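Local coordinates for protein N2152 (Neocallimastix frontalis, PDB 5U22) that probably hydrolyses glycosidic bonds in rare arabinosyl substrates, as a family 39 glycoside hydrolase built from a TIM barrel and a beta sandwich, at residues Gln162-Thr167 with Glu178-Pro183; Leu197-Ser200 with Asn204-Pro207. One frame throughout, in Å; residues are numbered along the deposited sequence.

Overall arrangement
Both contacts belong to the TIM barrel and follow each other along the chain: helix 160-174 leads into strand 180-185, then helix 190-202, then strand 209-212. Interaction 1 brings the far end of the W164 ring against the barrel strand; interaction 2 ends the next helix and turns the chain toward the next strand. Their centres are 9 Å apart, and W164 joins them: its NE1 lies 2.8 Å from C205 O, a probable hydrogen bond, while its CZ2 packs on P207 CB at 3.9 Å. The ligand 2-[bis-(2-hydroxy-ethyl)-amino]-2-hydroxymethyl-propane-1,3-diol lies about 13 Å from the side chain of I181.

Interaction 1 of 2, residues Gln162-Thr167 with Glu178-Pro183; sequences QMWKQT and EKIIGP
Helix 162-167 runs antiparallel to strand 180-183, at 177° between their directions, with 10.6 Å between the segment axes at closest approach. W164 spans that gap alone: every close contact between the two segments runs through its ring. Its CG stands anti to the backbone N (chi1 173°), which carries the indole off the helix toward the strand, and the far corner of the six-membered ring does the touching. CH2 comes to 3.6 Å from G182 CA and lies 3.7 Å from I181 O, which sits at the ring edge, near its plane. I180 adds its CG2 branch obliquely, 4.1 Å from W164 CH2, and P183, after a cis peptide bond, brings its CA to 4.1 Å from W164 CZ3. G182 matters for what it lacks: a CB there would collide with W164 CZ3. I181 points away from the helix, and its side chain touches Y140 and E143 of strand 139-143. F196 of helix 190-202 stacks edge-to-face with the indole. Helix 160-174 packs on the strand that follows it, the alpha-to-beta half of a beta-alpha-beta crossover in the TIM barrel. The contact is buried and, the I181 carbonyl oxygen apart, made mostly of carbon, while the one polar group of the indole, NE1, is satisfied by C205 O; that bond probably fixes how the ring is turned against the strand.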
loop_
_atom_site.group_PDB
_atom_site.type_symbol
_atom_site.label_atom_id
_atom_site.label_comp_id
_atom_site.label_asym_id
_atom_site.label_seq_id
_atom_site.Cartn_x
_atom_site.Cartn_y
_atom_site.Cartn_z
ATOM N N GLN A 162 10.597 -14.227 21.594
ATOM C CA GLN A 162 10.847 -15.672 21.627
ATOM C C GLN A 162 10.038 -16.382 20.545
ATOM O O GLN A 162 10.570 -17.204 19.792
ATOM C CB GLN A 162 10.516 -16.256 23.017
ATOM C CG GLN A 162 11.462 -15.870 24.200
ATOM C CD GLN A 162 11.200 -16.645 25.539
ATOM O OE1 GLN A 162 10.339 -16.290 26.357
ATOM N NE2 GLN A 162 11.995 -17.677 25.770
ATOM N N MET A 163 8.746 -16.071 20.445
ATOM C CA MET A 163 7.929 -16.682 19.400
ATOM C C MET A 163 8.458 -16.318 18.015
ATOM O O MET A 163 8.485 -17.163 17.108
ATOM C CB MET A 163 6.469 -16.257 19.563
ATOM C CG MET A 163 5.524 -16.861 18.522
ATOM S SD MET A 163 5.494 -15.940 16.944
ATOM C CE MET A 163 5.096 -14.303 17.478
ATOM N N TRP A 164 8.889 -15.064 17.838
ATOM C CA TRP A 164 9.460 -14.641 16.563
ATOM C C TRP A 164 10.679 -15.473 16.211
ATOM O O TRP A 164 10.766 -16.047 15.119
ATOM C CB TRP A 164 9.844 -13.157 16.602
ATOM C CG TRP A 164 10.598 -12.743 15.346
ATOM C CD1 TRP A 164 11.947 -12.761 15.147
ATOM C CD2 TRP A 164 10.016 -12.280 14.114
ATOM N NE1 TRP A 164 12.245 -12.336 13.866
ATOM C CE2 TRP A 164 11.077 -12.031 13.217
ATOM C CE3 TRP A 164 8.699 -12.037 13.693
ATOM C CZ2 TRP A 164 10.864 -11.558 11.910
ATOM C CZ3 TRP A 164 8.490 -11.571 12.392
ATOM C CH2 TRP A 164 9.565 -11.335 11.524
ATOM N N LYS A 165 11.657 -15.508 17.117
ATOM C CA LYS A 165 12.879 -16.268 16.879
ATOM C C LYS A 165 12.572 -17.726 16.561
ATOM O O LYS A 165 13.112 -18.295 15.606
ATOM C CB LYS A 165 13.781 -16.165 18.107
ATOM C CG LYS A 165 14.967 -17.122 18.109
ATOM C CD LYS A 165 15.910 -16.873 16.946
ATOM C CE LYS A 165 17.196 -17.693 17.095
ATOM N NZ LYS A 165 18.019 -17.633 15.863
ATOM N N GLN A 166 11.703 -18.350 17.353
ATOM C CA GLN A 166 11.450 -19.774 17.169
ATOM C C GLN A 166 10.709 -20.040 15.870
ATOM O O GLN A 166 10.985 -21.029 15.181
ATOM C CB GLN A 166 10.675 -20.324 18.370
ATOM C CG GLN A 166 11.514 -20.395 19.660
ATOM C CD GLN A 166 10.674 -20.641 20.910
ATOM O OE1 GLN A 166 9.695 -21.391 20.877
ATOM N NE2 GLN A 166 11.053 -20.004 22.017
ATOM N N THR A 167 9.771 -19.169 15.509
ATOM C CA THR A 167 9.034 -19.386 14.272
ATOM C C THR A 167 9.911 -19.079 13.063
ATOM O O THR A 167 9.817 -19.747 12.024
ATOM C CB THR A 167 7.765 -18.527 14.269
ATOM O OG1 THR A 167 7.023 -18.786 15.467
ATOM C CG2 THR A 167 6.905 -18.852 13.072
ATOM N N GLU A 178 11.604 -18.769 0.938
ATOM C CA GLU A 178 10.565 -17.763 1.055
ATOM C C GLU A 178 11.043 -16.612 1.932
ATOM O O GLU A 178 11.840 -16.796 2.856
ATOM C CB GLU A 178 9.284 -18.381 1.628
ATOM C CG GLU A 178 8.073 -17.454 1.607
ATOM C CD GLU A 178 7.740 -16.951 0.210
ATOM O OE1 GLU A 178 6.945 -17.624 -0.492
ATOM O OE2 GLU A 178 8.274 -15.885 -0.186
ATOM N N LYS A 179 10.560 -15.414 1.621
ATOM C CA LYS A 179 10.823 -14.258 2.464
ATOM C C LYS A 179 10.073 -14.375 3.783
ATOM O O LYS A 179 8.983 -14.947 3.852
ATOM C CB LYS A 179 10.399 -12.977 1.758
ATOM C CG LYS A 179 11.062 -12.778 0.404
ATOM C CD LYS A 179 12.453 -12.215 0.579
ATOM C CE LYS A 179 13.073 -11.837 -0.758
ATOM N NZ LYS A 179 13.363 -13.036 -1.570
ATOM N N ILE A 180 10.668 -13.812 4.834
ATOM C CA ILE A 180 10.041 -13.715 6.149
ATOM C C ILE A 180 9.749 -12.247 6.436
ATOM O O ILE A 180 10.632 -11.388 6.301
ATOM C CB ILE A 180 10.924 -14.338 7.239
ATOM C CG1 ILE A 180 11.075 -15.843 6.987
ATOM C CG2 ILE A 180 10.299 -14.113 8.610
ATOM C CD1 ILE A 180 12.053 -16.540 7.955
ATOM N N ILE A 181 8.516 -11.959 6.851
ATOM C CA ILE A 181 7.990 -10.601 6.936
ATOM C C ILE A 181 7.601 -10.301 8.375
ATOM O O ILE A 181 6.912 -11.102 9.012
ATOM C CB ILE A 181 6.762 -10.426 6.023
ATOM C CG1 ILE A 181 7.120 -10.672 4.562
ATOM C CG2 ILE A 181 6.140 -9.030 6.200
ATOM C CD1 ILE A 181 5.884 -10.813 3.677
ATOM N N GLY A 182 8.001 -9.135 8.872
ATOM C CA GLY A 182 7.527 -8.689 10.174
ATOM C C GLY A 182 8.288 -7.470 10.642
ATOM O O GLY A 182 9.094 -6.924 9.894
ATOM N N PRO A 183 8.069 -7.049 11.892
ATOM C CA PRO A 183 7.260 -7.692 12.931
ATOM C C PRO A 183 5.788 -7.295 12.928
ATOM O O PRO A 183 5.070 -7.747 13.809
ATOM C CB PRO A 183 7.933 -7.214 14.212
ATOM C CG PRO A 183 8.371 -5.827 13.873
ATOM C CD PRO A 183 8.739 -5.836 12.398
#

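Interaction 2 of 2, residues Leu197-Ser200 with Asn204-Pro207; sequences LQFS and NCLP
A Schellman motif closes helix 190-202 here, with N204 in its positive-phi C-prime position, and the chain then heads for barrel strand 209-212. C205 N donates to S200 O at 2.8 Å, nearly straight at 170°, in the carbonyl plane and on a lone pair. The other bond of the motif runs from N204 N to K201 O. With the chain folded back so closely, S200 sits at the middle of the contact: its CB lies 3.7 Å from L206 CD2 and faces C205 O, while its OG bonds back to F196 O within the helix. L206 closes the apolar side. Its CG rests over the S200 carbonyl group, and its CD2 reaches L197 CD2 at 4.1 Å, the two leucine side chains crossing at about a right angle. L197 itself goes on to Y228, L231 and L235 of helix 221-235, and I237 touches both leucines. Replacing L206 with an alanine would probably open a gap beside S200 CB and leave L197 CD2 without its apolar neighbour across the turn. On another flank C205 turns its thiol to F199: SG lies between the backbone N and the carbonyl carbon (chi1 54°) and approaches F199 CE2 to 3.7 Å. Measured to the ring centroid the distance is 4.8 Å, at 58° from the normal, an oblique sulfur-aromatic contact. C205 also touches K165 and Y168 of helix 160-174. The two backbone bonds of the Schellman motif thus set the turn, while leucine contacts and a thiol on an aromatic ring pack the returning chain against the last turns of the helix.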
loop_
_atom_site.group_PDB
_atom_site.type_symbol
_atom_site.label_atom_id
_atom_site.label_comp_id
_atom_site.label_asym_id
_atom_site.label_seq_id
_atom_site.Cartn_x
_atom_site.Cartn_y
_atom_site.Cartn_z
ATOM N N LEU A 197 14.941 -4.609 16.217
ATOM C CA LEU A 197 16.078 -4.754 15.315
ATOM C C LEU A 197 17.321 -5.222 16.060
ATOM O O LEU A 197 18.078 -6.062 15.555
ATOM C CB LEU A 197 16.359 -3.429 14.606
ATOM C CG LEU A 197 15.266 -3.031 13.620
ATOM C CD1 LEU A 197 15.567 -1.651 13.044
ATOM C CD2 LEU A 197 15.160 -4.073 12.523
ATOM N N GLN A 198 17.571 -4.661 17.245
ATOM C CA GLN A 198 18.728 -5.089 18.025
ATOM C C GLN A 198 18.620 -6.567 18.390
ATOM O O GLN A 198 19.585 -7.328 18.245
ATOM C CB GLN A 198 18.867 -4.222 19.272
ATOM C CG GLN A 198 19.463 -2.845 18.990
ATOM C CD GLN A 198 19.585 -1.990 20.241
ATOM O OE1 GLN A 198 18.755 -2.070 21.142
ATOM N NE2 GLN A 198 20.610 -1.150 20.288
ATOM N N PHE A 199 17.446 -6.990 18.857
ATOM C CA PHE A 199 17.221 -8.400 19.160
ATOM C C PHE A 199 17.443 -9.273 17.932
ATOM O O PHE A 199 18.090 -10.326 18.012
ATOM C CB PHE A 199 15.801 -8.599 19.699
ATOM C CG PHE A 199 15.412 -10.043 19.839
ATOM C CD1 PHE A 199 15.709 -10.743 21.000
ATOM C CD2 PHE A 199 14.779 -10.714 18.802
ATOM C CE1 PHE A 199 15.362 -12.082 21.134
ATOM C CE2 PHE A 199 14.435 -12.055 18.921
ATOM C CZ PHE A 199 14.728 -12.743 20.086
ATOM N N SER A 200 16.917 -8.845 16.780
ATOM C CA SER A 200 16.899 -9.708 15.611
ATOM C C SER A 200 18.264 -9.782 14.938
ATOM O O SER A 200 18.644 -10.838 14.421
ATOM C CB SER A 200 15.833 -9.224 14.630
ATOM O OG SER A 200 14.545 -9.394 15.193
ATOM N N ASN A 204 20.174 -13.399 14.841
ATOM C CA ASN A 204 20.107 -13.881 13.461
ATOM C C ASN A 204 18.675 -14.199 13.038
ATOM O O ASN A 204 18.390 -15.253 12.470
ATOM C CB ASN A 204 21.011 -15.094 13.263
ATOM C CG ASN A 204 22.463 -14.777 13.543
ATOM O OD1 ASN A 204 23.026 -15.230 14.534
ATOM N ND2 ASN A 204 23.072 -13.984 12.672
ATOM N N CYS A 205 17.767 -13.270 13.306
ATOM C CA CYS A 205 16.386 -13.461 12.875
ATOM C C CYS A 205 15.799 -12.155 12.347
ATOM O O CYS A 205 14.614 -11.863 12.538
ATOM C CB CYS A 205 15.528 -14.060 13.997
ATOM S SG CYS A 205 15.513 -13.194 15.581
ATOM N N LEU A 206 16.609 -11.377 11.634
ATOM C CA LEU A 206 16.097 -10.190 10.959
ATOM C C LEU A 206 15.127 -10.594 9.857
ATOM O O LEU A 206 15.424 -11.509 9.078
ATOM C CB LEU A 206 17.236 -9.368 10.359
ATOM C CG LEU A 206 18.150 -8.585 11.304
ATOM C CD1 LEU A 206 19.387 -8.125 10.563
ATOM C CD2 LEU A 206 17.412 -7.382 11.885
ATOM N N PRO A 207 13.977 -9.929 9.744
ATOM C CA PRO A 207 13.082 -10.211 8.620
ATOM C C PRO A 207 13.751 -9.853 7.300
ATOM O O PRO A 207 14.643 -9.003 7.236
ATOM C CB PRO A 207 11.865 -9.316 8.898
ATOM C CG PRO A 207 12.394 -8.196 9.719
ATOM C CD PRO A 207 13.538 -8.774 10.543
#